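Local coordinates for protein AcrH (PDB 3WXX) that binds the translocator AopB as its chaperone in the type III secretion system, probably keeping it ready for translocon assembly, at residues Gly13-Ala16 / Met17-Val21. The protein carries 1 engineered substitution. Residues are numbered along the deposited sequence; the frame is centred on the assembly and turned at random.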
loop_
_atom_site.group_PDB
_atom_site.type_symbol
_atom_site.label_atom_id
_atom_site.label_comp_id
_atom_site.label_asym_id
_atom_site.label_seq_id
_atom_site.Cartn_x
_atom_site.Cartn_y
_atom_site.Cartn_z
ATOM N N GLY A 13 -11.524 -9.136 5.331
ATOM C CA GLY A 13 -11.240 -8.767 6.689
ATOM C C GLY A 13 -9.835 -8.179 6.848
ATOM O O GLY A 13 -8.904 -8.438 6.035
ATOM N N THR A 14 -9.705 -7.404 7.921
ATOM C CA THR A 14 -8.512 -6.670 8.251
ATOM C C THR A 14 -8.028 -7.008 9.632
ATOM O O THR A 14 -8.764 -7.537 10.432
ATOM C CB THR A 14 -8.796 -5.188 8.242
ATOM O OG1 THR A 14 -9.448 -4.848 9.454
ATOM C CG2 THR A 14 -9.698 -4.842 7.080
ATOM N N LEU A 15 -6.794 -6.636 9.908
ATOM C CA LEU A 15 -6.198 -6.791 11.230
ATOM C C LEU A 15 -6.948 -6.008 12.320
ATOM O O LEU A 15 -7.003 -6.436 13.457
ATOM C CB LEU A 15 -4.743 -6.323 11.199
ATOM C CG LEU A 15 -3.884 -6.510 12.434
ATOM C CD1 LEU A 15 -3.636 -7.962 12.712
ATOM C CD2 LEU A 15 -2.557 -5.810 12.220
ATOM N N ALA A 16 -7.531 -4.878 11.974
ATOM C CA ALA A 16 -8.287 -4.118 12.947
ATOM C C ALA A 16 -9.419 -4.995 13.453
ATOM O O ALA A 16 -9.588 -5.197 14.646
ATOM C CB ALA A 16 -8.848 -2.841 12.318
HETATM N N MSE A 17 -10.201 -5.492 12.517
HETATM C CA MSE A 17 -11.327 -6.347 12.835
HETATM C C MSE A 17 -10.909 -7.508 13.706
HETATM O O MSE A 17 -11.608 -7.891 14.645
HETATM C CB MSE A 17 -11.915 -6.851 11.518
HETATM C CG MSE A 17 -12.781 -5.776 10.896
HETATM SE SE MSE A 17 -13.262 -6.426 9.110
HETATM C CE MSE A 17 -13.827 -4.670 8.410
ATOM N N LEU A 18 -9.772 -8.093 13.366
ATOM C CA LEU A 18 -9.331 -9.289 14.025
ATOM C C LEU A 18 -9.066 -8.983 15.475
ATOM O O LEU A 18 -9.390 -9.783 16.327
ATOM C CB LEU A 18 -8.060 -9.802 13.384
ATOM C CG LEU A 18 -8.005 -11.281 13.105
ATOM C CD1 LEU A 18 -9.106 -11.696 12.151
ATOM C CD2 LEU A 18 -6.646 -11.573 12.497
ATOM N N ASN A 19 -8.478 -7.829 15.755
ATOM C CA ASN A 19 -8.114 -7.474 17.130
ATOM C C ASN A 19 -9.177 -6.627 17.855
ATOM O O ASN A 19 -8.863 -5.905 18.794
ATOM C CB ASN A 19 -6.758 -6.768 17.124
ATOM C CG ASN A 19 -5.633 -7.707 16.763
ATOM O OD1 ASN A 19 -5.388 -7.993 15.601
ATOM N ND2 ASN A 19 -4.956 -8.214 17.766
ATOM N N ASP A 20 -10.430 -6.730 17.409
ATOM C CA ASP A 20 -11.508 -5.847 17.866
ATOM C C ASP A 20 -10.971 -4.455 18.152
ATOM O O ASP A 20 -10.970 -4.007 19.297
ATOM C CB ASP A 20 -12.210 -6.429 19.093
ATOM C CG ASP A 20 -13.275 -7.450 18.725
ATOM O OD1 ASP A 20 -14.279 -7.050 18.086
ATOM O OD2 ASP A 20 -13.123 -8.646 19.093
ATOM N N VAL A 21 -10.490 -3.781 17.108
ATOM C CA VAL A 21 -10.115 -2.370 17.200
ATOM C C VAL A 21 -11.269 -1.522 16.665
ATOM O O VAL A 21 -11.758 -1.771 15.578
ATOM C CB VAL A 21 -8.825 -2.084 16.434
ATOM C CG1 VAL A 21 -8.575 -0.600 16.371
ATOM C CG2 VAL A 21 -7.662 -2.762 17.106
#
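Thr14 receives the amide of Met17 on its hydroxyl: Met17 N lies 3.2 Å from Thr14 OG1 with an almost straight N-H...O angle of 176°, a capping bond from the residue at the N-cap position of helix 15-18. The hydroxyl stands between the backbone N and the carbonyl carbon (chi1 79°), which turns it forward to the amide of the first turn. The selenomethionine side chain of Met17 then runs back along the cap. Its CB rests 3.4 Å from Thr14 O, its CG passes 3.7 Å from Thr14 OG1, and with the chain extended beyond CG the selenium arrives 3.9 Å from Gly13 CA. In a structure of this protein Gly13 binds magnesium with Leu9 and Tyr58, the latter touching Thr14; this chain holds no metal. The same turn is closed by Leu18 N to Thr14 O at 3.2 Å and Asn19 N to Leu15 O at 3.1 Å. The end is a Schellman motif with Asp20, at positive phi (34°), as the C' residue: Val21 N closes on Ala16 O at 3.0 Å and Asp20 N on Met17 O. Val21 N approaches from above the carbonyl plane, and Asn19 N adds a weak bond to the same oxygen. The motif brings Val21 CB to 4.2 Å from Ala16 CB, an apolar contact. In the fold, this capped turn joins helix 3-11, whose Phe8 meets Met17 and Leu18, to helix 42-55, where Leu15 packs on Val54 and Leu55 and Thr14 OG1 has a weak bond to Leu55 O. AopB also borders it, with Phe199 of that chain against Leu18, before the chaperone continues into helix 23-38.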